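Local coordinates for protein 3-keto-5-aminohexanoate cleavage enzyme (Burkholderia xenovorans LB400, PDB 3E49) that probably cleaves beta-keto acids such as 3-keto-5-aminohexanoate, as a zinc-dependent enzyme of the beta-keto acid cleavage family with a TIM-barrel fold, at residues Pro107-Leu112 and Thr299-Lys304; Ser111-Ser116 and Thr176-Asn181; Gly166-Phe171 and Thr192-Val197. All coordinates share one frame; numbering follows the deposited sequence.

Contact 1: Pro107-Leu112 and Thr299-Lys304; sequences PELASL and TMLGLK
Leu109 and Leu303 make the apolar part of this contact, their side chains crossing at about a right angle with Leu109 CD2 3.8 Å from Leu303 CD2. Leu301 adds a looser touch, its CD1 4.3 Å from Leu109 CD1. Leu303 CD2 also reaches back to the backbone, 3.6 Å from Glu108 O. Within the 299-304 segment, Gly302 leaves the helix with positive phi (64°) in a Schellman motif, and the chain then runs on past the start of strand 109-113, a parallel strand of the TIM barrel. Leu301 and Leu303, on either side of Gly302, set helix 294-301 against the N-terminal end of that strand.

Polar contact is indirect. A water donates to Glu108 O at 2.8 Å and accepts from Lys304 N at 3.0 Å, linking the two backbones. The Glu108 side chain crosses that of Leu303 near a right angle, OE1 3.7 Å from Leu303 CB, while its charge is answered by Arg298 in a salt bridge and by the backbone N of Gly305. Lys304 crosses Glu108 aliphatic part to aliphatic part, CG to CG at 3.9 Å. Beyond CG its chain is extended, which carries NZ past Pro107 to the carbonyls of Met106 and Asn165.

Contact 2: Ser111-Ser116 and Thr176-Asn181; sequences SLNMGS and TSHLYN
His178 and Asn181 both hold CG anti to their own carbonyl carbon (chi1 -71° and -69°), and from successive turns of helix 176-187 they reach the same peptide, that between Met114 and Gly115. The imidazole lies against this peptide: Met114 C sits 3.8 Å above the plane of the His178 ring, over its centre, and Gly115 N lies over the same face, nearer the rim. Gly115 CA comes to 3.5 Å from His178 NE2, an approach that the lack of a side chain at Gly115 permits.

The carboxamide of Asn181 supplies the direct hydrogen bond, ND2 to Met114 O at 3.0 Å. It is nearly straight, 173° at the hydrogen, and lies in both the amide plane of Asn181 and the carbonyl plane of Met114. Met114 CB meets His178 CB at 3.8 Å, and the selenomethionine chain, bent at chi2 and chi3, brings CE to 3.9 Å from Asn181 C. At the ring edge and in its plane, a water bonded to His178 NE2 at 2.8 Å lies close to Ser116 O.

Within the loop, Asn113 OD1, oblique to the His178 ring, accepts from Gly115 N at 3.2 Å, an Asx turn that shapes the chain leaving the strand. Ser116 and Ser177 also bond to a second subunit, so the contact lies beside a subunit interface. A loop leaving the C-terminal end of strand 109-113 thus meets the first turns of the helix that follows the neighbouring strand 168-173, at the end of a TIM barrel where active sites are found.

Contact 3: Gly166-Phe171 and Thr192-Val197; sequences GTRFEF and TPPFFV
Arg168 makes most of the polar contact, gripping Thr192 end-on with two nitrogens: NH1 donates to Thr192 OG1 at 3.0 Å and NH2 to Thr192 O at 2.9 Å. OG1 lies close to the guanidinium plane, whereas Thr192 O is tilted 15° from it. NH2 has a further, weak bond to Pro194 O. The bend at chi3 (61°) carries the guanidinium to the 192-194 loop, while NE bonds Leu301 O of the 299-304 segment. Between the strands, Phe171 N donates to Phe196 O at 2.8 Å. One step earlier the strands are bridged by a water, which accepts from Phe196 N at 3.0 Å and lies close to Phe169 O.

Side chains meet on both faces of the sheet. Glu170 and Phe196 run side by side, pointing the same way, the aliphatic stem of Glu170 beside the ring with CB 3.8 Å from Phe196 CD2; the carboxylate beyond bonds to His50, a zinc ligand, and pairs with Arg255. On the side that carries Phe171 and Val197, Phe171 CE2 meets Phe195 CB at 4.0 Å, the side chains crossing obliquely. Parallel strands 28° apart, joined through helix 176-187, form a beta-alpha-beta unit of the TIM barrel.

Overall arrangement
Contacts 1 and 3 lie together toward the N-terminal ends of the barrel strands, their centres about 6 Å apart, and Pro107 O meets Thr167 OG1 at 2.7 Å, a probable hydrogen bond. Contact 2 lies toward the opposite strand ends, its centre about 17 Å from that of contact 1 and 13 Å from that of contact 3. Strand 109-113 runs through contacts 1 and 2, and its neighbour 168-173 pairs with 195-201 in contact 3; Met114 SE packs on Phe171 CD1 at 3.9 Å. The zinc ion, held by His50, His52 and Glu259, is about 6 Å from the side chain of Glu170, 9 Å from that of Asn113 and 11 Å from that of Leu109.

Contact 1: Pro107-Leu112 and Thr299-Lys304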
ATOM      1  N   PRO A 107       0.616  10.029  36.728  1.00 29.45           N
ATOM      2  CA  PRO A 107       1.788  10.333  35.906  1.00 27.82           C
ATOM      3  C   PRO A 107       1.449  11.246  34.716  1.00 24.27           C
ATOM      4  O   PRO A 107       0.308  11.438  34.414  1.00 25.95           O
ATOM      5  CB  PRO A 107       2.229   8.929  35.438  1.00 29.56           C
ATOM      6  CG  PRO A 107       0.996   8.171  35.384  1.00 28.46           C
ATOM      7  CD  PRO A 107       0.167   8.642  36.539  1.00 29.68           C
ATOM      8  N   GLU A 108       2.456  11.800  34.064  1.00 25.99           N
ATOM      9  CA  GLU A 108       2.261  12.639  32.885  1.00 25.12           C
ATOM     10  C   GLU A 108       1.731  11.794  31.736  1.00 25.25           C
ATOM     11  O   GLU A 108       0.953  12.255  30.912  1.00 23.90           O
ATOM     12  CB  GLU A 108       3.594  13.239  32.471  1.00 26.50           C
ATOM     13  CG  GLU A 108       4.081  14.375  33.389  1.00 28.25           C
ATOM     14  CD  GLU A 108       5.351  14.954  32.898  1.00 28.19           C
ATOM     15  OE1 GLU A 108       5.307  16.045  32.269  1.00 35.83           O
ATOM     16  OE2 GLU A 108       6.411  14.331  33.139  1.00 32.95           O
ATOM     17  N   LEU A 109       2.203  10.556  31.697  1.00 25.09           N
ATOM     18  CA  LEU A 109       1.788   9.596  30.681  1.00 25.32           C
ATOM     19  C   LEU A 109       1.380   8.284  31.319  1.00 25.00           C
ATOM     20  O   LEU A 109       1.951   7.894  32.350  1.00 26.85           O
ATOM     21  CB  LEU A 109       2.956   9.294  29.715  1.00 25.78           C
ATOM     22  CG  LEU A 109       3.263  10.219  28.567  1.00 24.13           C
ATOM     23  CD1 LEU A 109       4.627   9.845  27.909  1.00 23.02           C
ATOM     24  CD2 LEU A 109       2.078  10.244  27.575  1.00 23.79           C
ATOM     25  N   ALA A 110       0.437   7.589  30.671  1.00 26.04           N
ATOM     26  CA  ALA A 110       0.091   6.229  31.032  1.00 25.80           C
ATOM     27  C   ALA A 110      -0.132   5.474  29.721  1.00 27.08           C
ATOM     28  O   ALA A 110      -0.590   6.077  28.736  1.00 25.89           O
ATOM     29  CB  ALA A 110      -1.168   6.186  31.885  1.00 24.83           C
ATOM     30  N   SER A 111       0.180   4.184  29.684  1.00 28.24           N
ATOM     31  CA  SER A 111      -0.050   3.424  28.461  1.00 29.66           C
ATOM     32  C   SER A 111      -1.518   3.064  28.432  1.00 31.60           C
ATOM     33  O   SER A 111      -2.141   2.950  29.487  1.00 33.03           O
ATOM     34  CB  SER A 111       0.835   2.181  28.436  1.00 30.82           C
ATOM     35  OG  SER A 111       0.401   1.238  29.405  1.00 33.91           O
ATOM     36  N   LEU A 112      -2.090   2.886  27.241  1.00 29.44           N
ATOM     37  CA  LEU A 112      -3.503   2.532  27.098  1.00 30.29           C
ATOM     38  C   LEU A 112      -3.608   1.610  25.878  1.00 30.46           C
ATOM     39  O   LEU A 112      -3.382   2.047  24.736  1.00 30.65           O
ATOM     40  CB  LEU A 112      -4.382   3.789  26.933  1.00 30.24           C
ATOM     41  CG  LEU A 112      -5.910   3.700  26.725  1.00 32.65           C
ATOM     42  CD1 LEU A 112      -6.584   2.692  27.583  1.00 36.45           C
ATOM     43  CD2 LEU A 112      -6.572   5.054  26.955  1.00 32.49           C
ATOM     44  N   THR A 299       6.743  19.062  25.228  1.00 30.90           N
ATOM     45  CA  THR A 299       6.134  20.054  24.335  1.00 30.72           C
ATOM     46  C   THR A 299       5.454  19.321  23.192  1.00 29.94           C
ATOM     47  O   THR A 299       4.277  19.537  22.911  1.00 28.69           O
ATOM     48  CB  THR A 299       7.175  21.029  23.771  1.00 32.02           C
ATOM     49  OG1 THR A 299       7.831  21.716  24.851  1.00 37.16           O
ATOM     50  CG2 THR A 299       6.512  22.053  22.878  1.00 31.92           C
HETATM   51  N   MSE A 300       6.183  18.402  22.572  1.00 29.30           N
HETATM   52  CA  MSE A 300       5.619  17.637  21.452  1.00 30.31           C
HETATM   53  C   MSE A 300       4.342  16.868  21.830  1.00 28.71           C
HETATM   54  O   MSE A 300       3.389  16.777  21.032  1.00 29.78           O
HETATM   55  CB  MSE A 300       6.657  16.662  20.916  1.00 29.47           C
HETATM   56  CG  MSE A 300       7.827  17.358  20.250  1.00 33.88           C
HETATM   57 SE   MSE A 300       9.425  16.324  20.050  0.75 30.32          SE
HETATM   58  CE  MSE A 300       8.776  15.216  18.574  1.00 24.25           C
ATOM     59  N   LEU A 301       4.340  16.316  23.037  1.00 27.48           N
ATOM     60  CA  LEU A 301       3.234  15.500  23.548  1.00 28.06           C
ATOM     61  C   LEU A 301       2.157  16.212  24.385  1.00 28.62           C
ATOM     62  O   LEU A 301       1.184  15.581  24.786  1.00 29.95           O
ATOM     63  CB  LEU A 301       3.813  14.314  24.314  1.00 29.08           C
ATOM     64  CG  LEU A 301       4.697  13.332  23.521  1.00 27.46           C
ATOM     65  CD1 LEU A 301       5.250  12.225  24.429  1.00 26.23           C
ATOM     66  CD2 LEU A 301       3.916  12.745  22.346  1.00 32.93           C
ATOM     67  N   GLY A 302       2.335  17.521  24.629  1.00 30.05           N
ATOM     68  CA  GLY A 302       1.400  18.343  25.420  1.00 30.10           C
ATOM     69  C   GLY A 302       1.311  17.877  26.867  1.00 29.93           C
ATOM     70  O   GLY A 302       0.229  17.836  27.432  1.00 29.93           O
ATOM     71  N   LEU A 303       2.450  17.531  27.468  1.00 30.23           N
ATOM     72  CA  LEU A 303       2.469  16.940  28.808  1.00 30.20           C
ATOM     73  C   LEU A 303       2.400  17.997  29.947  1.00 31.34           C
ATOM     74  O   LEU A 303       2.793  19.144  29.760  1.00 31.23           O
ATOM     75  CB  LEU A 303       3.689  16.038  28.951  1.00 29.54           C
ATOM     76  CG  LEU A 303       3.723  14.799  28.018  1.00 29.07           C
ATOM     77  CD1 LEU A 303       4.906  13.951  28.422  1.00 28.11           C
ATOM     78  CD2 LEU A 303       2.432  14.009  28.090  1.00 26.92           C
ATOM     79  N   LYS A 304       1.898  17.578  31.114  1.00 31.65           N
ATOM     80  CA  LYS A 304       1.644  18.508  32.239  1.00 32.59           C
ATOM     81  C   LYS A 304       2.852  18.997  33.061  1.00 34.99           C
ATOM     82  O   LYS A 304       2.756  20.009  33.769  1.00 36.81           O
ATOM     83  CB  LYS A 304       0.572  17.930  33.147  1.00 31.30           C
ATOM     84  CG  LYS A 304       0.958  16.683  33.918  1.00 32.73           C
ATOM     85  CD  LYS A 304      -0.207  16.211  34.780  1.00 31.01           C
ATOM     86  CE  LYS A 304       0.078  14.861  35.381  1.00 31.15           C
ATOM     87  NZ  LYS A 304      -0.943  14.419  36.410  1.00 30.86           N
TER
HETATM   88  O   HOH W   1       0.357  14.998  30.881  1.00 26.14           O

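Contact 2: Ser111-Ser116 and Thr176-Asn181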
ATOM      1  N   SER A 111       0.180   4.184  29.684  1.00 28.24           N
ATOM      2  CA  SER A 111      -0.050   3.424  28.461  1.00 29.66           C
ATOM      3  C   SER A 111      -1.518   3.064  28.432  1.00 31.60           C
ATOM      4  O   SER A 111      -2.141   2.950  29.487  1.00 33.03           O
ATOM      5  CB  SER A 111       0.835   2.181  28.436  1.00 30.82           C
ATOM      6  OG  SER A 111       0.401   1.238  29.405  1.00 33.91           O
ATOM      7  N   LEU A 112      -2.090   2.886  27.241  1.00 29.44           N
ATOM      8  CA  LEU A 112      -3.503   2.532  27.098  1.00 30.29           C
ATOM      9  C   LEU A 112      -3.608   1.610  25.878  1.00 30.46           C
ATOM     10  O   LEU A 112      -3.382   2.047  24.736  1.00 30.65           O
ATOM     11  CB  LEU A 112      -4.382   3.789  26.933  1.00 30.24           C
ATOM     12  CG  LEU A 112      -5.910   3.700  26.725  1.00 32.65           C
ATOM     13  CD1 LEU A 112      -6.584   2.692  27.583  1.00 36.45           C
ATOM     14  CD2 LEU A 112      -6.572   5.054  26.955  1.00 32.49           C
ATOM     15  N   ASN A 113      -3.868   0.338  26.131  1.00 29.48           N
ATOM     16  CA  ASN A 113      -4.035  -0.648  25.079  1.00 30.30           C
ATOM     17  C   ASN A 113      -5.382  -0.374  24.409  1.00 30.58           C
ATOM     18  O   ASN A 113      -6.369  -0.170  25.092  1.00 31.46           O
ATOM     19  CB  ASN A 113      -3.931  -2.045  25.671  1.00 31.14           C
ATOM     20  CG  ASN A 113      -4.040  -3.148  24.625  1.00 34.51           C
ATOM     21  OD1 ASN A 113      -4.968  -3.191  23.852  1.00 41.23           O
ATOM     22  ND2 ASN A 113      -3.114  -4.080  24.667  1.00 39.76           N
HETATM   23  N   MSE A 114      -5.444  -0.390  23.072  1.00 28.28           N
HETATM   24  CA  MSE A 114      -6.661   0.085  22.420  1.00 27.05           C
HETATM   25  C   MSE A 114      -7.690  -0.896  21.946  1.00 28.14           C
HETATM   26  O   MSE A 114      -8.538  -0.545  21.124  1.00 26.39           O
HETATM   27  CB  MSE A 114      -6.286   1.086  21.303  1.00 27.97           C
HETATM   28  CG  MSE A 114      -5.836   2.440  21.847  1.00 26.44           C
HETATM   29 SE   MSE A 114      -7.215   3.347  22.868  0.75 27.33          SE
HETATM   30  CE  MSE A 114      -8.581   3.380  21.742  1.00 20.42           C
ATOM     31  N   GLY A 115      -7.683  -2.106  22.470  1.00 28.35           N
ATOM     32  CA  GLY A 115      -8.680  -3.072  22.062  1.00 29.52           C
ATOM     33  C   GLY A 115      -8.386  -4.414  22.692  1.00 30.46           C
ATOM     34  O   GLY A 115      -7.220  -4.729  22.920  1.00 30.30           O
ATOM     35  N   SER A 116      -9.440  -5.180  22.988  1.00 29.73           N
ATOM     36  CA  SER A 116      -9.299  -6.511  23.564  1.00 28.57           C
ATOM     37  C   SER A 116      -8.676  -7.400  22.494  1.00 27.69           C
ATOM     38  O   SER A 116      -8.947  -7.254  21.309  1.00 26.45           O
ATOM     39  CB  SER A 116     -10.660  -7.090  24.006  1.00 29.93           C
ATOM     40  OG  SER A 116     -11.320  -6.270  24.961  1.00 28.18           O
ATOM     41  N   THR A 176      -4.795  -2.505  12.960  1.00 23.99           N
ATOM     42  CA  THR A 176      -5.575  -1.439  12.325  1.00 23.48           C
ATOM     43  C   THR A 176      -6.812  -1.101  13.144  1.00 23.48           C
ATOM     44  O   THR A 176      -7.148   0.096  13.347  1.00 25.16           O
ATOM     45  CB  THR A 176      -6.091  -1.855  10.965  1.00 24.25           C
ATOM     46  OG1 THR A 176      -5.250  -2.889  10.381  1.00 23.77           O
ATOM     47  CG2 THR A 176      -6.248  -0.607  10.031  1.00 18.63           C
ATOM     48  N   SER A 177      -7.473  -2.140  13.674  1.00 23.19           N
ATOM     49  CA  SER A 177      -8.714  -1.960  14.440  1.00 21.65           C
ATOM     50  C   SER A 177      -8.483  -1.023  15.596  1.00 23.03           C
ATOM     51  O   SER A 177      -9.385  -0.257  15.939  1.00 24.66           O
ATOM     52  CB  SER A 177      -9.275  -3.282  14.942  1.00 23.10           C
ATOM     53  OG  SER A 177      -8.367  -3.913  15.784  1.00 25.84           O
ATOM     54  N   HIS A 178      -7.271  -1.040  16.158  1.00 23.32           N
ATOM     55  CA  HIS A 178      -6.948  -0.150  17.307  1.00 20.51           C
ATOM     56  C   HIS A 178      -6.908   1.318  16.957  1.00 23.11           C
ATOM     57  O   HIS A 178      -7.271   2.183  17.814  1.00 22.20           O
ATOM     58  CB  HIS A 178      -5.655  -0.581  17.965  1.00 24.35           C
ATOM     59  CG  HIS A 178      -5.766  -1.876  18.726  1.00 26.17           C
ATOM     60  ND1 HIS A 178      -4.790  -2.319  19.589  1.00 28.14           N
ATOM     61  CD2 HIS A 178      -6.747  -2.810  18.757  1.00 28.22           C
ATOM     62  CE1 HIS A 178      -5.165  -3.462  20.122  1.00 23.70           C
ATOM     63  NE2 HIS A 178      -6.342  -3.788  19.626  1.00 29.10           N
ATOM     64  N   LEU A 179      -6.423   1.634  15.758  1.00 21.47           N
ATOM     65  CA  LEU A 179      -6.407   3.002  15.261  1.00 22.52           C
ATOM     66  C   LEU A 179      -7.825   3.463  15.016  1.00 22.47           C
ATOM     67  O   LEU A 179      -8.189   4.578  15.325  1.00 24.32           O
ATOM     68  CB  LEU A 179      -5.578   3.121  13.991  1.00 21.52           C
ATOM     69  CG  LEU A 179      -4.095   2.776  14.100  1.00 22.61           C
ATOM     70  CD1 LEU A 179      -3.492   2.767  12.653  1.00 23.16           C
ATOM     71  CD2 LEU A 179      -3.365   3.741  15.071  1.00 23.82           C
ATOM     72  N   TYR A 180      -8.635   2.594  14.436  1.00 21.99           N
ATOM     73  CA  TYR A 180     -10.047   2.901  14.262  1.00 22.53           C
ATOM     74  C   TYR A 180     -10.778   3.043  15.605  1.00 25.47           C
ATOM     75  O   TYR A 180     -11.655   3.909  15.764  1.00 26.92           O
ATOM     76  CB  TYR A 180     -10.696   1.873  13.387  1.00 23.98           C
ATOM     77  CG  TYR A 180     -10.488   2.108  11.914  1.00 25.46           C
ATOM     78  CD1 TYR A 180     -11.218   3.096  11.235  1.00 21.62           C
ATOM     79  CD2 TYR A 180      -9.643   1.275  11.156  1.00 25.99           C
ATOM     80  CE1 TYR A 180     -11.068   3.287   9.865  1.00 23.15           C
ATOM     81  CE2 TYR A 180      -9.505   1.462   9.788  1.00 26.62           C
ATOM     82  CZ  TYR A 180     -10.239   2.446   9.145  1.00 25.25           C
ATOM     83  OH  TYR A 180     -10.084   2.604   7.796  1.00 29.77           O
ATOM     84  N   ASN A 181     -10.389   2.239  16.590  1.00 24.04           N
ATOM     85  CA  ASN A 181     -11.043   2.334  17.902  1.00 24.16           C
ATOM     86  C   ASN A 181     -10.659   3.698  18.501  1.00 23.86           C
ATOM     87  O   ASN A 181     -11.523   4.382  19.031  1.00 24.62           O
ATOM     88  CB  ASN A 181     -10.631   1.213  18.846  1.00 24.44           C
ATOM     89  CG  ASN A 181     -11.140  -0.123  18.440  1.00 23.11           C
ATOM     90  OD1 ASN A 181     -12.031  -0.241  17.630  1.00 24.09           O
ATOM     91  ND2 ASN A 181     -10.609  -1.158  19.071  1.00 24.54           N
TER
HETATM   92  O   HOH W   2      -8.300  -5.826  19.389  1.00 39.18           O

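Contact 3: Gly166-Phe171 and Thr192-Val197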
ATOM      1  N   GLY A 166      -5.027  14.941  34.457  1.00 32.48           N
ATOM      2  CA  GLY A 166      -4.005  15.538  33.578  1.00 31.86           C
ATOM      3  C   GLY A 166      -3.064  14.533  32.894  1.00 32.35           C
ATOM      4  O   GLY A 166      -2.136  14.917  32.171  1.00 32.88           O
ATOM      5  N   THR A 167      -3.308  13.242  33.122  1.00 31.55           N
ATOM      6  CA  THR A 167      -2.492  12.183  32.542  1.00 30.79           C
ATOM      7  C   THR A 167      -2.855  12.039  31.081  1.00 29.06           C
ATOM      8  O   THR A 167      -4.032  12.057  30.740  1.00 29.09           O
ATOM      9  CB  THR A 167      -2.739  10.848  33.255  1.00 31.27           C
ATOM     10  OG1 THR A 167      -2.292  10.941  34.619  1.00 30.66           O
ATOM     11  CG2 THR A 167      -2.010   9.683  32.513  1.00 29.86           C
ATOM     12  N   ARG A 168      -1.838  11.961  30.219  1.00 28.70           N
ATOM     13  CA  ARG A 168      -2.048  11.782  28.795  1.00 27.31           C
ATOM     14  C   ARG A 168      -1.576  10.392  28.444  1.00 26.09           C
ATOM     15  O   ARG A 168      -0.913   9.734  29.231  1.00 25.66           O
ATOM     16  CB  ARG A 168      -1.409  12.884  27.976  1.00 29.17           C
ATOM     17  CG  ARG A 168      -2.131  14.232  28.249  1.00 30.29           C
ATOM     18  CD  ARG A 168      -1.551  15.421  27.533  1.00 31.68           C
ATOM     19  NE  ARG A 168      -1.626  15.218  26.110  1.00 33.79           N
ATOM     20  CZ  ARG A 168      -2.710  15.378  25.368  1.00 34.37           C
ATOM     21  NH1 ARG A 168      -3.860  15.784  25.881  1.00 33.34           N
ATOM     22  NH2 ARG A 168      -2.629  15.120  24.075  1.00 34.04           N
ATOM     23  N   PHE A 169      -1.942   9.928  27.277  1.00 25.82           N
ATOM     24  CA  PHE A 169      -1.709   8.513  26.986  1.00 26.22           C
ATOM     25  C   PHE A 169      -0.799   8.165  25.857  1.00 27.64           C
ATOM     26  O   PHE A 169      -0.728   8.868  24.857  1.00 26.19           O
ATOM     27  CB  PHE A 169      -3.046   7.851  26.715  1.00 28.38           C
ATOM     28  CG  PHE A 169      -4.034   8.024  27.835  1.00 32.47           C
ATOM     29  CD1 PHE A 169      -3.992   7.202  28.945  1.00 34.88           C
ATOM     30  CD2 PHE A 169      -4.987   9.041  27.785  1.00 34.87           C
ATOM     31  CE1 PHE A 169      -4.902   7.379  29.986  1.00 37.72           C
ATOM     32  CE2 PHE A 169      -5.891   9.222  28.831  1.00 38.74           C
ATOM     33  CZ  PHE A 169      -5.852   8.394  29.920  1.00 35.38           C
ATOM     34  N   GLU A 170      -0.109   7.045  26.064  1.00 27.00           N
ATOM     35  CA  GLU A 170       0.651   6.373  25.032  1.00 29.45           C
ATOM     36  C   GLU A 170      -0.370   5.330  24.571  1.00 28.33           C
ATOM     37  O   GLU A 170      -0.598   4.341  25.273  1.00 28.56           O
ATOM     38  CB  GLU A 170       1.929   5.704  25.596  1.00 29.37           C
ATOM     39  CG  GLU A 170       2.728   4.872  24.580  1.00 27.89           C
ATOM     40  CD  GLU A 170       3.768   3.955  25.202  1.00 32.79           C
ATOM     41  OE1 GLU A 170       3.706   3.693  26.415  1.00 32.13           O
ATOM     42  OE2 GLU A 170       4.643   3.435  24.460  1.00 38.20           O
ATOM     43  N   PHE A 171      -1.027   5.585  23.429  1.00 27.03           N
ATOM     44  CA  PHE A 171      -2.022   4.685  22.885  1.00 26.33           C
ATOM     45  C   PHE A 171      -1.296   3.544  22.173  1.00 26.46           C
ATOM     46  O   PHE A 171      -0.640   3.751  21.150  1.00 25.91           O
ATOM     47  CB  PHE A 171      -2.974   5.410  21.925  1.00 26.10           C
ATOM     48  CG  PHE A 171      -3.698   6.601  22.556  1.00 20.87           C
ATOM     49  CD1 PHE A 171      -4.845   6.374  23.317  1.00 22.76           C
ATOM     50  CD2 PHE A 171      -3.280   7.890  22.313  1.00 26.64           C
ATOM     51  CE1 PHE A 171      -5.526   7.435  23.898  1.00 31.03           C
ATOM     52  CE2 PHE A 171      -3.927   8.970  22.928  1.00 23.54           C
ATOM     53  CZ  PHE A 171      -5.081   8.728  23.694  1.00 22.67           C
ATOM     54  N   THR A 192      -7.949  14.381  23.659  1.00 32.89           N
ATOM     55  CA  THR A 192      -7.576  15.582  22.945  1.00 33.64           C
ATOM     56  C   THR A 192      -6.163  15.475  22.323  1.00 33.05           C
ATOM     57  O   THR A 192      -5.279  14.814  22.862  1.00 32.20           O
ATOM     58  CB  THR A 192      -7.592  16.797  23.882  1.00 36.54           C
ATOM     59  OG1 THR A 192      -6.598  16.609  24.883  1.00 41.25           O
ATOM     60  CG2 THR A 192      -8.937  16.949  24.548  1.00 36.93           C
ATOM     61  N   PRO A 193      -5.932  16.149  21.197  1.00 34.38           N
ATOM     62  CA  PRO A 193      -4.631  16.076  20.531  1.00 34.28           C
ATOM     63  C   PRO A 193      -3.516  16.817  21.254  1.00 35.22           C
ATOM     64  O   PRO A 193      -3.803  17.706  22.039  1.00 34.45           O
ATOM     65  CB  PRO A 193      -4.907  16.714  19.155  1.00 34.78           C
ATOM     66  CG  PRO A 193      -6.024  17.650  19.401  1.00 36.89           C
ATOM     67  CD  PRO A 193      -6.887  16.988  20.449  1.00 34.65           C
ATOM     68  N   PRO A 194      -2.241  16.470  20.987  1.00 34.12           N
ATOM     69  CA  PRO A 194      -1.777  15.430  20.057  1.00 33.62           C
ATOM     70  C   PRO A 194      -1.882  14.024  20.637  1.00 31.54           C
ATOM     71  O   PRO A 194      -1.652  13.817  21.810  1.00 32.05           O
ATOM     72  CB  PRO A 194      -0.313  15.790  19.796  1.00 33.48           C
ATOM     73  CG  PRO A 194       0.104  16.644  20.966  1.00 35.76           C
ATOM     74  CD  PRO A 194      -1.135  17.180  21.639  1.00 34.87           C
ATOM     75  N   PHE A 195      -2.197  13.056  19.803  1.00 29.35           N
ATOM     76  CA  PHE A 195      -2.335  11.683  20.271  1.00 28.61           C
ATOM     77  C   PHE A 195      -1.004  10.971  20.084  1.00 27.55           C
ATOM     78  O   PHE A 195      -0.446  10.956  18.975  1.00 27.02           O
ATOM     79  CB  PHE A 195      -3.468  10.954  19.491  1.00 27.50           C
ATOM     80  CG  PHE A 195      -4.735  11.754  19.389  1.00 27.96           C
ATOM     81  CD1 PHE A 195      -5.534  11.936  20.492  1.00 30.26           C
ATOM     82  CD2 PHE A 195      -5.098  12.376  18.210  1.00 31.23           C
ATOM     83  CE1 PHE A 195      -6.666  12.699  20.409  1.00 31.89           C
ATOM     84  CE2 PHE A 195      -6.219  13.139  18.129  1.00 29.89           C
ATOM     85  CZ  PHE A 195      -7.014  13.290  19.226  1.00 30.12           C
ATOM     86  N   PHE A 196      -0.479  10.410  21.169  1.00 25.99           N
ATOM     87  CA  PHE A 196       0.773   9.644  21.126  1.00 25.64           C
ATOM     88  C   PHE A 196       0.412   8.201  20.753  1.00 26.27           C
ATOM     89  O   PHE A 196      -0.126   7.428  21.553  1.00 25.26           O
ATOM     90  CB  PHE A 196       1.482   9.761  22.465  1.00 26.20           C
ATOM     91  CG  PHE A 196       2.867   9.178  22.507  1.00 28.65           C
ATOM     92  CD1 PHE A 196       3.729   9.246  21.413  1.00 31.92           C
ATOM     93  CD2 PHE A 196       3.354   8.643  23.703  1.00 32.89           C
ATOM     94  CE1 PHE A 196       5.025   8.735  21.493  1.00 31.13           C
ATOM     95  CE2 PHE A 196       4.643   8.127  23.786  1.00 27.62           C
ATOM     96  CZ  PHE A 196       5.482   8.188  22.671  1.00 30.93           C
ATOM     97  N   VAL A 197       0.626   7.895  19.484  1.00 23.83           N
ATOM     98  CA  VAL A 197       0.220   6.592  18.923  1.00 23.27           C
ATOM     99  C   VAL A 197       1.446   5.701  18.805  1.00 24.02           C
ATOM    100  O   VAL A 197       2.392   5.998  18.057  1.00 22.88           O
ATOM    101  CB  VAL A 197      -0.529   6.791  17.599  1.00 24.87           C
ATOM    102  CG1 VAL A 197      -0.870   5.441  17.008  1.00 21.25           C
ATOM    103  CG2 VAL A 197      -1.821   7.668  17.767  1.00 20.92           C
TER
HETATM  104  O   HOH W   3      -1.450  11.071  23.895  1.00 21.13           O